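Local coordinates for protein lipoteichoic acid primase (Listeria monocytogenes, PDB 4UOP) that belongs to the sulfatase family by sequence, is represented by its extracellular catalytic domain and holds a magnesium ion, at residues B[370-375]-B[419-424]; B[376-381]-B[389-394]; B[380-385]-B[415-420]. All coordinates share one frame; numbering follows the deposited sequence.

Interaction 1 of 3, residues B[370-375]-B[419-424]; sequences YVPERY and DASRKL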
ATOM      1  N   TYR B 370     -22.991  -7.087  -0.323  1.00 19.31           N
ATOM      2  CA  TYR B 370     -21.756  -7.438  -1.005  1.00 19.85           C
ATOM      3  C   TYR B 370     -20.617  -6.661  -0.377  1.00 18.85           C
ATOM      4  O   TYR B 370     -20.848  -5.706   0.350  1.00 20.35           O
ATOM      5  CB  TYR B 370     -21.858  -7.172  -2.511  1.00 20.04           C
ATOM      6  CG  TYR B 370     -22.119  -5.738  -2.872  1.00 20.62           C
ATOM      7  CD1 TYR B 370     -23.414  -5.233  -2.874  1.00 21.20           C
ATOM      8  CD2 TYR B 370     -21.081  -4.889  -3.213  1.00 20.62           C
ATOM      9  CE1 TYR B 370     -23.661  -3.923  -3.181  1.00 21.80           C
ATOM     10  CE2 TYR B 370     -21.328  -3.564  -3.539  1.00 22.27           C
ATOM     11  CZ  TYR B 370     -22.622  -3.097  -3.525  1.00 23.06           C
ATOM     12  OH  TYR B 370     -22.889  -1.790  -3.848  1.00 24.93           O
ATOM     13  N   VAL B 371     -19.393  -7.090  -0.637  1.00 18.81           N
ATOM     14  CA  VAL B 371     -18.228  -6.523   0.026  1.00 17.87           C
ATOM     15  C   VAL B 371     -17.186  -6.065  -0.986  1.00 18.15           C
ATOM     16  O   VAL B 371     -16.498  -6.908  -1.586  1.00 17.39           O
ATOM     17  CB  VAL B 371     -17.576  -7.557   0.976  1.00 17.59           C
ATOM     18  CG1 VAL B 371     -16.462  -6.905   1.753  1.00 17.21           C
ATOM     19  CG2 VAL B 371     -18.615  -8.148   1.920  1.00 18.56           C
ATOM     20  N   PRO B 372     -17.059  -4.732  -1.185  1.00 18.49           N
ATOM     21  CA  PRO B 372     -15.978  -4.184  -1.995  1.00 17.97           C
ATOM     22  C   PRO B 372     -14.592  -4.483  -1.412  1.00 18.61           C
ATOM     23  O   PRO B 372     -14.433  -4.482  -0.190  1.00 17.56           O
ATOM     24  CB  PRO B 372     -16.251  -2.680  -1.968  1.00 19.12           C
ATOM     25  CG  PRO B 372     -17.711  -2.576  -1.713  1.00 19.05           C
ATOM     26  CD  PRO B 372     -17.992  -3.678  -0.747  1.00 19.12           C
ATOM     27  N   GLU B 373     -13.608  -4.700  -2.288  1.00 18.49           N
ATOM     28  CA  GLU B 373     -12.228  -4.941  -1.875  1.00 19.42           C
ATOM     29  C   GLU B 373     -11.288  -4.018  -2.618  1.00 21.35           C
ATOM     30  O   GLU B 373     -11.610  -3.550  -3.700  1.00 22.87           O
ATOM     31  CB  GLU B 373     -11.856  -6.394  -2.145  1.00 19.88           C
ATOM     32  CG  GLU B 373     -12.693  -7.392  -1.358  1.00 20.54           C
ATOM     33  CD  GLU B 373     -12.341  -7.462   0.113  1.00 20.63           C
ATOM     34  OE1 GLU B 373     -11.290  -6.933   0.521  1.00 22.06           O
ATOM     35  OE2 GLU B 373     -13.121  -8.060   0.875  1.00 20.27           O
ATOM     36  N   ARG B 374     -10.123  -3.753  -2.032  1.00 23.27           N
ATOM     37  CA  ARG B 374      -9.126  -2.915  -2.682  1.00 23.66           C
ATOM     38  C   ARG B 374      -7.712  -3.309  -2.282  1.00 23.54           C
ATOM     39  O   ARG B 374      -7.514  -4.237  -1.495  1.00 21.15           O
ATOM     40  CB  ARG B 374      -9.377  -1.440  -2.344  1.00 25.97           C
ATOM     41  CG  ARG B 374      -8.943  -1.043  -0.937  1.00 28.16           C
ATOM     42  CD  ARG B 374      -9.572   0.259  -0.451  1.00 29.72           C
ATOM     43  NE  ARG B 374      -9.579   1.314  -1.466  1.00 30.10           N
ATOM     44  CZ  ARG B 374      -9.975   2.565  -1.239  1.00 29.26           C
ATOM     45  NH1 ARG B 374     -10.362   2.958  -0.026  1.00 26.75           N
ATOM     46  NH2 ARG B 374      -9.967   3.435  -2.238  1.00 31.09           N
ATOM     47  N   TYR B 375      -6.745  -2.604  -2.862  1.00 22.37           N
ATOM     48  CA  TYR B 375      -5.322  -2.737  -2.533  1.00 22.93           C
ATOM     49  C   TYR B 375      -4.687  -3.996  -3.083  1.00 24.05           C
ATOM     50  O   TYR B 375      -3.789  -3.914  -3.905  1.00 23.91           O
ATOM     51  CB  TYR B 375      -5.064  -2.629  -1.046  1.00 23.52           C
ATOM     52  CG  TYR B 375      -3.599  -2.531  -0.719  1.00 24.05           C
ATOM     53  CD1 TYR B 375      -2.858  -1.424  -1.117  1.00 25.17           C
ATOM     54  CD2 TYR B 375      -2.953  -3.554  -0.044  1.00 24.42           C
ATOM     55  CE1 TYR B 375      -1.513  -1.321  -0.810  1.00 25.32           C
ATOM     56  CE2 TYR B 375      -1.605  -3.461   0.268  1.00 25.23           C
ATOM     57  CZ  TYR B 375      -0.895  -2.352  -0.128  1.00 24.99           C
ATOM     58  OH  TYR B 375       0.439  -2.245   0.154  1.00 27.10           O
ATOM     59  N   ASP B 419     -19.803  -0.437 -10.373  1.00 24.43           N
ATOM     60  CA  ASP B 419     -19.907   1.020 -10.308  1.00 25.66           C
ATOM     61  C   ASP B 419     -20.149   1.515  -8.883  1.00 24.33           C
ATOM     62  O   ASP B 419     -19.497   2.456  -8.426  1.00 25.15           O
ATOM     63  CB  ASP B 419     -21.039   1.520 -11.223  1.00 27.51           C
ATOM     64  CG  ASP B 419     -20.715   1.368 -12.701  1.00 30.10           C
ATOM     65  OD1 ASP B 419     -19.528   1.446 -13.084  1.00 32.47           O
ATOM     66  OD2 ASP B 419     -21.661   1.200 -13.497  1.00 34.17           O
ATOM     67  N   ALA B 420     -21.094   0.895  -8.188  1.00 21.99           N
ATOM     68  CA  ALA B 420     -21.350   1.209  -6.783  1.00 22.17           C
ATOM     69  C   ALA B 420     -20.105   1.016  -5.922  1.00 22.15           C
ATOM     70  O   ALA B 420     -19.778   1.865  -5.093  1.00 23.25           O
ATOM     71  CB  ALA B 420     -22.471   0.360  -6.252  1.00 22.29           C
ATOM     72  N   SER B 421     -19.415  -0.104  -6.101  1.00 22.41           N
ATOM     73  CA  SER B 421     -18.189  -0.343  -5.324  1.00 22.84           C
ATOM     74  C   SER B 421     -17.177   0.786  -5.499  1.00 23.48           C
ATOM     75  O   SER B 421     -16.632   1.303  -4.525  1.00 25.17           O
ATOM     76  CB  SER B 421     -17.568  -1.681  -5.701  1.00 22.54           C
ATOM     77  OG  SER B 421     -18.389  -2.748  -5.279  1.00 22.76           O
ATOM     78  N   ARG B 422     -16.912   1.179  -6.738  1.00 24.33           N
ATOM     79  CA  ARG B 422     -15.944   2.234  -6.972  1.00 26.15           C
ATOM     80  C   ARG B 422     -16.413   3.555  -6.363  1.00 24.84           C
ATOM     81  O   ARG B 422     -15.622   4.279  -5.782  1.00 24.13           O
ATOM     82  CB  ARG B 422     -15.640   2.390  -8.470  1.00 27.65           C
ATOM     83  CG  ARG B 422     -14.907   1.185  -9.057  1.00 29.77           C
ATOM     84  CD  ARG B 422     -14.012   1.562 -10.224  1.00 32.64           C
ATOM     85  NE  ARG B 422     -14.742   2.230 -11.292  1.00 36.47           N
ATOM     86  CZ  ARG B 422     -14.224   2.537 -12.483  1.00 41.08           C
ATOM     87  NH1 ARG B 422     -12.961   2.233 -12.777  1.00 43.88           N
ATOM     88  NH2 ARG B 422     -14.980   3.143 -13.392  1.00 40.93           N
ATOM     89  N   LYS B 423     -17.699   3.857  -6.497  1.00 25.49           N
ATOM     90  CA  LYS B 423     -18.235   5.117  -5.986  1.00 27.31           C
ATOM     91  C   LYS B 423     -18.206   5.142  -4.449  1.00 26.70           C
ATOM     92  O   LYS B 423     -17.861   6.154  -3.838  1.00 27.13           O
ATOM     93  CB  LYS B 423     -19.661   5.330  -6.499  1.00 28.95           C
ATOM     94  CG  LYS B 423     -20.168   6.745  -6.301  1.00 31.44           C
ATOM     95  CD  LYS B 423     -21.410   6.995  -7.140  1.00 32.83           C
ATOM     96  CE  LYS B 423     -22.052   8.332  -6.806  1.00 36.94           C
ATOM     97  NZ  LYS B 423     -23.330   8.532  -7.559  1.00 38.56           N
ATOM     98  N   LEU B 424     -18.535   4.011  -3.834  1.00 26.39           N
ATOM     99  CA  LEU B 424     -18.450   3.869  -2.374  1.00 27.59           C
ATOM    100  C   LEU B 424     -17.050   4.113  -1.831  1.00 27.12           C
ATOM    101  O   LEU B 424     -16.886   4.796  -0.817  1.00 26.64           O
ATOM    102  CB  LEU B 424     -18.878   2.476  -1.924  1.00 29.76           C
ATOM    103  CG  LEU B 424     -20.360   2.172  -1.815  1.00 31.40           C
ATOM    104  CD1 LEU B 424     -20.515   0.748  -1.318  1.00 33.28           C
ATOM    105  CD2 LEU B 424     -21.070   3.148  -0.889  1.00 30.31           C
TER
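Tyr370 and Pro372 meet Ala420, Ser421 and Leu424 where strand 371-373, outermost within this chain in a five-stranded antiparallel sheet, packs against helix 412-433. Tyr370 and Pro372, two residues apart, both point toward the helix, which passes in front of them. The tyrosine ring is carried forward with CG set between the backbone N and the carbonyl carbon (chi1 61°). Its hydroxyl end reaches Ala420, with OH 3.3 Å from CB, while Leu424 CD1 lies a little farther from the same oxygen, at 4.3 Å. That hydroxyl also hydrogen-bonds with the carbonyl of Lys41, at the end of helix 34-41, so the phenol bridges two helices. Pro372 offers the CB-CG side of its ring: CG reaches Leu424 CD1 at 4.4 Å and both carbons pack on Ser421. Chi1 of -68° turns Ser421 OG back along its own helix, where it hydrogen-bonds to the carbonyl of Arg417; no hydrogen bond spans the two segments. The serine oxygen also lies against apolar groups, 3.6 Å from Pro372 CG and 3.5 Å from Tyr370 CE2, at the ring edge and near its plane.

Interaction 2 of 3, residues B[376-381]-B[389-394]; sequences TMPEGS and YQPDES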
ATOM      1  N   THR B 376      -5.132  -5.159  -2.625  1.00 24.76           N
ATOM      2  CA  THR B 376      -4.680  -6.424  -3.176  1.00 25.00           C
ATOM      3  C   THR B 376      -5.548  -6.850  -4.365  1.00 26.74           C
ATOM      4  O   THR B 376      -5.216  -7.798  -5.070  1.00 27.16           O
ATOM      5  CB  THR B 376      -4.705  -7.533  -2.110  1.00 24.93           C
ATOM      6  OG1 THR B 376      -6.019  -7.634  -1.559  1.00 23.97           O
ATOM      7  CG2 THR B 376      -3.730  -7.236  -0.994  1.00 25.12           C
ATOM      8  N   MET B 377      -6.666  -6.151  -4.570  1.00 25.66           N
ATOM      9  CA  MET B 377      -7.506  -6.318  -5.755  1.00 26.64           C
ATOM     10  C   MET B 377      -7.770  -4.937  -6.320  1.00 25.77           C
ATOM     11  O   MET B 377      -7.789  -3.969  -5.568  1.00 25.09           O
ATOM     12  CB  MET B 377      -8.846  -6.966  -5.386  1.00 27.84           C
ATOM     13  CG  MET B 377      -8.692  -8.281  -4.651  1.00 28.79           C
ATOM     14  SD  MET B 377     -10.279  -9.066  -4.302  1.00 32.09           S
ATOM     15  CE  MET B 377     -10.807  -9.555  -5.938  1.00 32.17           C
ATOM     16  N   PRO B 378      -7.995  -4.837  -7.635  1.00 26.19           N
ATOM     17  CA  PRO B 378      -8.295  -3.511  -8.179  1.00 26.76           C
ATOM     18  C   PRO B 378      -9.627  -2.943  -7.712  1.00 27.58           C
ATOM     19  O   PRO B 378     -10.554  -3.696  -7.402  1.00 23.31           O
ATOM     20  CB  PRO B 378      -8.307  -3.731  -9.699  1.00 27.25           C
ATOM     21  CG  PRO B 378      -8.428  -5.191  -9.902  1.00 26.61           C
ATOM     22  CD  PRO B 378      -7.843  -5.853  -8.696  1.00 26.98           C
ATOM     23  N   GLU B 379      -9.709  -1.618  -7.683  1.00 29.22           N
ATOM     24  CA  GLU B 379     -10.902  -0.905  -7.233  1.00 29.35           C
ATOM     25  C   GLU B 379     -12.085  -1.341  -8.088  1.00 27.51           C
ATOM     26  O   GLU B 379     -11.976  -1.410  -9.312  1.00 27.36           O
ATOM     27  CB  GLU B 379     -10.718   0.615  -7.368  1.00 32.92           C
ATOM     28  CG  GLU B 379      -9.465   1.180  -6.698  1.00 38.58           C
ATOM     29  CD  GLU B 379      -9.720   1.805  -5.343  1.00 42.64           C
ATOM     30  OE1 GLU B 379     -10.698   2.573  -5.214  1.00 47.14           O
ATOM     31  OE2 GLU B 379      -8.926   1.552  -4.406  1.00 46.51           O
ATOM     32  N   GLY B 380     -13.217  -1.609  -7.441  1.00 24.06           N
ATOM     33  CA  GLY B 380     -14.401  -2.114  -8.123  1.00 23.42           C
ATOM     34  C   GLY B 380     -14.559  -3.621  -7.978  1.00 22.16           C
ATOM     35  O   GLY B 380     -15.578  -4.176  -8.381  1.00 22.59           O
ATOM     36  N   SER B 381     -13.531  -4.290  -7.449  1.00 21.23           N
ATOM     37  CA  SER B 381     -13.644  -5.687  -7.097  1.00 20.08           C
ATOM     38  C   SER B 381     -14.603  -5.847  -5.928  1.00 18.93           C
ATOM     39  O   SER B 381     -14.610  -5.011  -5.024  1.00 19.74           O
ATOM     40  CB  SER B 381     -12.288  -6.239  -6.660  1.00 19.82           C
ATOM     41  OG  SER B 381     -11.338  -6.192  -7.687  1.00 20.91           O
ATOM     42  N   TYR B 389     -16.414 -10.514  -8.432  1.00 20.96           N
ATOM     43  CA  TYR B 389     -16.059  -9.792  -9.635  1.00 20.52           C
ATOM     44  C   TYR B 389     -14.728  -9.082  -9.444  1.00 21.15           C
ATOM     45  O   TYR B 389     -14.464  -8.521  -8.387  1.00 19.34           O
ATOM     46  CB  TYR B 389     -17.131  -8.771 -10.032  1.00 20.40           C
ATOM     47  CG  TYR B 389     -16.645  -7.960 -11.188  1.00 20.08           C
ATOM     48  CD1 TYR B 389     -16.621  -8.498 -12.461  1.00 20.51           C
ATOM     49  CD2 TYR B 389     -16.120  -6.688 -10.997  1.00 21.36           C
ATOM     50  CE1 TYR B 389     -16.132  -7.777 -13.534  1.00 20.52           C
ATOM     51  CE2 TYR B 389     -15.625  -5.954 -12.068  1.00 21.78           C
ATOM     52  CZ  TYR B 389     -15.634  -6.508 -13.334  1.00 21.62           C
ATOM     53  OH  TYR B 389     -15.128  -5.805 -14.405  1.00 22.19           O
ATOM     54  N   GLN B 390     -13.895  -9.112 -10.483  1.00 21.65           N
ATOM     55  CA  GLN B 390     -12.633  -8.375 -10.494  1.00 24.78           C
ATOM     56  C   GLN B 390     -12.439  -7.734 -11.868  1.00 23.90           C
ATOM     57  O   GLN B 390     -12.472  -8.429 -12.881  1.00 23.11           O
ATOM     58  CB  GLN B 390     -11.480  -9.328 -10.190  1.00 27.51           C
ATOM     59  CG  GLN B 390     -10.131  -8.663  -9.987  1.00 31.62           C
ATOM     60  CD  GLN B 390      -9.012  -9.668  -9.735  1.00 34.93           C
ATOM     61  OE1 GLN B 390      -7.870  -9.468 -10.173  1.00 40.54           O
ATOM     62  NE2 GLN B 390      -9.333 -10.751  -9.042  1.00 35.05           N
ATOM     63  N   PRO B 391     -12.252  -6.407 -11.911  1.00 24.99           N
ATOM     64  CA  PRO B 391     -11.988  -5.781 -13.209  1.00 26.22           C
ATOM     65  C   PRO B 391     -10.563  -6.006 -13.662  1.00 27.79           C
ATOM     66  O   PRO B 391      -9.728  -6.507 -12.889  1.00 28.01           O
ATOM     67  CB  PRO B 391     -12.230  -4.301 -12.930  1.00 25.70           C
ATOM     68  CG  PRO B 391     -11.857  -4.141 -11.494  1.00 25.60           C
ATOM     69  CD  PRO B 391     -12.283  -5.419 -10.822  1.00 24.50           C
ATOM     70  N   ASP B 392     -10.297  -5.659 -14.916  1.00 31.77           N
ATOM     71  CA  ASP B 392      -8.938  -5.672 -15.448  1.00 36.35           C
ATOM     72  C   ASP B 392      -8.646  -4.258 -15.991  1.00 37.66           C
ATOM     73  O   ASP B 392      -8.636  -3.306 -15.210  1.00 37.01           O
ATOM     74  CB  ASP B 392      -8.784  -6.783 -16.497  1.00 39.11           C
ATOM     75  CG  ASP B 392      -7.332  -7.127 -16.777  1.00 42.01           C
ATOM     76  OD1 ASP B 392      -6.437  -6.380 -16.326  1.00 45.33           O
ATOM     77  OD2 ASP B 392      -7.084  -8.154 -17.441  1.00 47.53           O
ATOM     78  N   GLU B 393      -8.436  -4.099 -17.298  1.00 38.25           N
ATOM     79  CA  GLU B 393      -8.201  -2.767 -17.875  1.00 41.02           C
ATOM     80  C   GLU B 393      -9.472  -1.934 -17.814  1.00 37.67           C
ATOM     81  O   GLU B 393      -9.421  -0.712 -17.775  1.00 36.93           O
ATOM     82  CB  GLU B 393      -7.749  -2.861 -19.342  1.00 45.14           C
ATOM     83  CG  GLU B 393      -6.583  -3.805 -19.602  1.00 49.47           C
ATOM     84  CD  GLU B 393      -7.010  -5.168 -20.124  1.00 54.99           C
ATOM     85  OE1 GLU B 393      -7.861  -5.222 -21.042  1.00 58.74           O
ATOM     86  OE2 GLU B 393      -6.481  -6.188 -19.631  1.00 59.69           O
ATOM     87  N   SER B 394     -10.607  -2.620 -17.823  1.00 36.13           N
ATOM     88  CA  SER B 394     -11.913  -1.996 -17.810  1.00 33.58           C
ATOM     89  C   SER B 394     -12.888  -2.975 -17.181  1.00 31.59           C
ATOM     90  O   SER B 394     -12.525  -4.107 -16.863  1.00 29.15           O
ATOM     91  CB  SER B 394     -12.367  -1.700 -19.243  1.00 34.16           C
ATOM     92  OG  SER B 394     -12.615  -2.903 -19.959  1.00 34.20           O
TER
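Van der Waals packing between two prolines leads this contact: Pro378 CG sits 3.9 Å from Pro391 CG and 3.5 Å from the Pro391 carbonyl O. Gln390 extends the apolar patch. Its first torsion (chi1 -172°) swings CG away from the backbone N, and the extended chain passes at about a right angle to Pro378, CG 3.8 Å from Pro378 CD, and carries its amide to Met377, whose chain bends at chi3 to set CE 3.6 Å from NE2. Phe189 of the second subunit packs on Pro378 and Gln390.

No hydrogen bond crosses between the segments; the type II turn from Pro378 to Ser381, with Gly380 at its third position, is closed by its own bonds. Pro378 O takes two donors from Ser381: the backbone N, and OG at 2.6 Å, which arrives in the carbonyl plane on a lone pair. The serine hydroxyl, fixed by this bond, then rests against Pro391 CD and Gln390 CG.

Ser381 CA makes a CA-H...O contact with Tyr389 O at 3.2 Å. Gly380 O, buried with no partner in the model, simply packs at the edge of the Tyr389 ring, 3.7 Å from CD2.

The turn belongs to the loop between strands 371-373 and 381-383 and leans on the end of strand 387-390, where helix 412-433 covers Tyr389 and Pro391.

Interaction 3 of 3, residues B[380-385]-B[415-420]; sequences GSYFTN and KKRFDA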
ATOM      1  N   GLY B 380     -13.217  -1.609  -7.441  1.00 24.06           N
ATOM      2  CA  GLY B 380     -14.401  -2.114  -8.123  1.00 23.42           C
ATOM      3  C   GLY B 380     -14.559  -3.621  -7.978  1.00 22.16           C
ATOM      4  O   GLY B 380     -15.578  -4.176  -8.381  1.00 22.59           O
ATOM      5  N   SER B 381     -13.531  -4.290  -7.449  1.00 21.23           N
ATOM      6  CA  SER B 381     -13.644  -5.687  -7.097  1.00 20.08           C
ATOM      7  C   SER B 381     -14.603  -5.847  -5.928  1.00 18.93           C
ATOM      8  O   SER B 381     -14.610  -5.011  -5.024  1.00 19.74           O
ATOM      9  CB  SER B 381     -12.288  -6.239  -6.660  1.00 19.82           C
ATOM     10  OG  SER B 381     -11.338  -6.192  -7.687  1.00 20.91           O
ATOM     11  N   TYR B 382     -15.378  -6.933  -5.922  1.00 18.87           N
ATOM     12  CA  TYR B 382     -16.290  -7.211  -4.807  1.00 18.33           C
ATOM     13  C   TYR B 382     -16.687  -8.683  -4.702  1.00 17.40           C
ATOM     14  O   TYR B 382     -16.622  -9.435  -5.691  1.00 17.18           O
ATOM     15  CB  TYR B 382     -17.548  -6.338  -4.902  1.00 19.12           C
ATOM     16  CG  TYR B 382     -18.365  -6.598  -6.130  1.00 19.61           C
ATOM     17  CD1 TYR B 382     -19.302  -7.608  -6.153  1.00 19.72           C
ATOM     18  CD2 TYR B 382     -18.191  -5.835  -7.288  1.00 20.02           C
ATOM     19  CE1 TYR B 382     -20.053  -7.866  -7.282  1.00 20.11           C
ATOM     20  CE2 TYR B 382     -18.938  -6.091  -8.429  1.00 20.15           C
ATOM     21  CZ  TYR B 382     -19.873  -7.100  -8.413  1.00 20.49           C
ATOM     22  OH  TYR B 382     -20.626  -7.380  -9.526  1.00 20.48           O
ATOM     23  N   PHE B 383     -17.119  -9.068  -3.506  1.00 17.84           N
ATOM     24  CA  PHE B 383     -17.648 -10.403  -3.226  1.00 17.68           C
ATOM     25  C   PHE B 383     -19.139 -10.340  -2.915  1.00 17.46           C
ATOM     26  O   PHE B 383     -19.550  -9.512  -2.120  1.00 18.53           O
ATOM     27  CB  PHE B 383     -16.989 -11.013  -1.993  1.00 18.27           C
ATOM     28  CG  PHE B 383     -15.495 -11.086  -2.048  1.00 19.13           C
ATOM     29  CD1 PHE B 383     -14.850 -11.653  -3.122  1.00 20.58           C
ATOM     30  CD2 PHE B 383     -14.736 -10.652  -0.972  1.00 19.77           C
ATOM     31  CE1 PHE B 383     -13.461 -11.750  -3.147  1.00 21.17           C
ATOM     32  CE2 PHE B 383     -13.357 -10.749  -0.981  1.00 19.77           C
ATOM     33  CZ  PHE B 383     -12.714 -11.294  -2.075  1.00 20.24           C
ATOM     34  N   THR B 384     -19.941 -11.224  -3.520  1.00 18.20           N
ATOM     35  CA  THR B 384     -21.352 -11.374  -3.142  1.00 19.10           C
ATOM     36  C   THR B 384     -21.552 -12.713  -2.443  1.00 20.97           C
ATOM     37  O   THR B 384     -20.574 -13.404  -2.153  1.00 19.30           O
ATOM     38  CB  THR B 384     -22.307 -11.258  -4.351  1.00 20.30           C
ATOM     39  OG1 THR B 384     -22.334 -12.490  -5.073  1.00 19.80           O
ATOM     40  CG2 THR B 384     -21.900 -10.126  -5.259  1.00 19.92           C
ATOM     41  N   ASN B 385     -22.799 -13.101  -2.194  1.00 21.38           N
ATOM     42  CA  ASN B 385     -23.060 -14.444  -1.672  1.00 23.80           C
ATOM     43  C   ASN B 385     -22.942 -15.592  -2.687  1.00 23.73           C
ATOM     44  O   ASN B 385     -22.971 -16.759  -2.295  1.00 23.45           O
ATOM     45  CB  ASN B 385     -24.424 -14.527  -0.971  1.00 26.68           C
ATOM     46  CG  ASN B 385     -25.593 -14.226  -1.895  1.00 29.80           C
ATOM     47  OD1 ASN B 385     -25.566 -14.526  -3.076  1.00 29.79           O
ATOM     48  ND2 ASN B 385     -26.630 -13.621  -1.344  1.00 34.62           N
ATOM     49  N   LYS B 415     -22.496  -5.077 -13.359  1.00 29.35           N
ATOM     50  CA  LYS B 415     -22.010  -3.741 -13.662  1.00 30.73           C
ATOM     51  C   LYS B 415     -22.411  -2.732 -12.589  1.00 29.53           C
ATOM     52  O   LYS B 415     -21.610  -1.882 -12.195  1.00 26.25           O
ATOM     53  CB  LYS B 415     -22.548  -3.305 -15.035  1.00 33.10           C
ATOM     54  CG  LYS B 415     -22.187  -1.898 -15.473  1.00 36.88           C
ATOM     55  CD  LYS B 415     -20.691  -1.645 -15.436  1.00 39.61           C
ATOM     56  CE  LYS B 415     -20.271  -0.606 -16.473  1.00 42.08           C
ATOM     57  NZ  LYS B 415     -21.065   0.651 -16.381  1.00 42.83           N
ATOM     58  N   LYS B 416     -23.650  -2.810 -12.128  1.00 29.88           N
ATOM     59  CA  LYS B 416     -24.125  -1.895 -11.094  1.00 30.76           C
ATOM     60  C   LYS B 416     -23.311  -2.009  -9.797  1.00 28.98           C
ATOM     61  O   LYS B 416     -22.988  -0.997  -9.185  1.00 25.67           O
ATOM     62  CB  LYS B 416     -25.607  -2.110 -10.809  1.00 34.11           C
ATOM     63  CG  LYS B 416     -26.494  -1.402 -11.815  1.00 38.81           C
ATOM     64  CD  LYS B 416     -27.938  -1.867 -11.733  1.00 42.58           C
ATOM     65  CE  LYS B 416     -28.747  -1.328 -12.904  1.00 45.67           C
ATOM     66  NZ  LYS B 416     -30.160  -1.797 -12.838  1.00 48.58           N
ATOM     67  N   ARG B 417     -22.973  -3.232  -9.395  1.00 27.19           N
ATOM     68  CA  ARG B 417     -22.178  -3.423  -8.181  1.00 26.49           C
ATOM     69  C   ARG B 417     -20.738  -2.964  -8.355  1.00 24.82           C
ATOM     70  O   ARG B 417     -20.136  -2.485  -7.400  1.00 23.08           O
ATOM     71  CB  ARG B 417     -22.219  -4.879  -7.716  1.00 27.79           C
ATOM     72  CG  ARG B 417     -23.554  -5.274  -7.120  1.00 30.08           C
ATOM     73  CD  ARG B 417     -23.492  -6.649  -6.484  1.00 33.08           C
ATOM     74  NE  ARG B 417     -24.822  -7.130  -6.134  1.00 36.00           N
ATOM     75  CZ  ARG B 417     -25.557  -7.978  -6.855  1.00 38.83           C
ATOM     76  NH1 ARG B 417     -25.113  -8.499  -7.999  1.00 39.67           N
ATOM     77  NH2 ARG B 417     -26.765  -8.317  -6.416  1.00 40.73           N
ATOM     78  N   PHE B 418     -20.189  -3.120  -9.559  1.00 23.33           N
ATOM     79  CA  PHE B 418     -18.855  -2.609  -9.858  1.00 24.47           C
ATOM     80  C   PHE B 418     -18.824  -1.090  -9.747  1.00 23.76           C
ATOM     81  O   PHE B 418     -17.948  -0.517  -9.094  1.00 22.21           O
ATOM     82  CB  PHE B 418     -18.410  -3.054 -11.255  1.00 25.03           C
ATOM     83  CG  PHE B 418     -17.283  -2.240 -11.819  1.00 26.16           C
ATOM     84  CD1 PHE B 418     -15.980  -2.451 -11.404  1.00 26.14           C
ATOM     85  CD2 PHE B 418     -17.535  -1.257 -12.775  1.00 27.67           C
ATOM     86  CE1 PHE B 418     -14.941  -1.704 -11.931  1.00 27.60           C
ATOM     87  CE2 PHE B 418     -16.505  -0.508 -13.303  1.00 28.06           C
ATOM     88  CZ  PHE B 418     -15.204  -0.733 -12.882  1.00 28.94           C
ATOM     89  N   ASP B 419     -19.803  -0.437 -10.373  1.00 24.43           N
ATOM     90  CA  ASP B 419     -19.907   1.020 -10.308  1.00 25.66           C
ATOM     91  C   ASP B 419     -20.149   1.515  -8.883  1.00 24.33           C
ATOM     92  O   ASP B 419     -19.497   2.456  -8.426  1.00 25.15           O
ATOM     93  CB  ASP B 419     -21.039   1.520 -11.223  1.00 27.51           C
ATOM     94  CG  ASP B 419     -20.715   1.368 -12.701  1.00 30.10           C
ATOM     95  OD1 ASP B 419     -19.528   1.446 -13.084  1.00 32.47           O
ATOM     96  OD2 ASP B 419     -21.661   1.200 -13.497  1.00 34.17           O
ATOM     97  N   ALA B 420     -21.094   0.895  -8.188  1.00 21.99           N
ATOM     98  CA  ALA B 420     -21.350   1.209  -6.783  1.00 22.17           C
ATOM     99  C   ALA B 420     -20.105   1.016  -5.922  1.00 22.15           C
ATOM    100  O   ALA B 420     -19.778   1.865  -5.093  1.00 23.25           O
ATOM    101  CB  ALA B 420     -22.471   0.360  -6.252  1.00 22.29           C
TER
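Tyr382 has its CG between the backbone N and the carbonyl carbon (chi1 63°), which stands the ring out from strand 381-383 toward helix 412-433; Arg417 starts with CG beside its own N (chi1 -72°) and runs extended to NE, crossing the tyrosine at about a right angle. Their meeting is a CH-pi contact. Arg417 CB lies over one face of the ring, 3.7 Å from the centroid and offset toward the rim on the hydroxyl side, where it comes 3.3 Å from CZ. Farther out, Arg417 CD passes 3.7 Å from Tyr382 CE1 and then meets the methyl of Thr384, so the aliphatic part of the arginine does the packing here. The guanidinium plane is turned 52° from the ring, and NH1 goes on to hydrogen-bond to the hydroxyl of Tyr387. Tyr382 OH also pairs with that hydroxyl and with the carbonyl of Val414, which ties the tip of the ring to the first turn of the helix.

At the other end of the contact lies Gly380. Phe418, its CG anti to the backbone N, slides its ring alongside this residue: CE1 is 3.9 Å from Gly380 CA, and the glycine O sits at the ring edge, 3.5 Å from CD1. Gly380 has no side chain, and the phenylalanine ring lies directly against its alpha carbon. While Phe383 on the strand packs on Phe100 and helix 312-315, aromatic and aliphatic groups interleave here as helix 412-433 covers one face of the five-stranded antiparallel sheet.

How the interactions relate
Interactions 1 and 3 lay two neighbouring strands, 371-373 and 381-383, on successive turns of helix 412-433, their helical segments sharing Asp419 and Ala420. Interaction 2 joins the loop before strand 381-383 to the end of strand 387-390 and is nested within the loop closed by interaction 1; it shares Gly380 and Ser381 with interaction 3. All three are largely buried, yet only interaction 2 reaches the second subunit through its touching residues. Their chemistry differs: a tyrosine, a proline and aliphatic helix residues around a serine in 1, proline packing on a self-bonded turn in 2, aromatic faces and edges in 3. Salt bridge Arg374-Glu379 stitches 1 to 2, and Phe418 packs between 2 and 3.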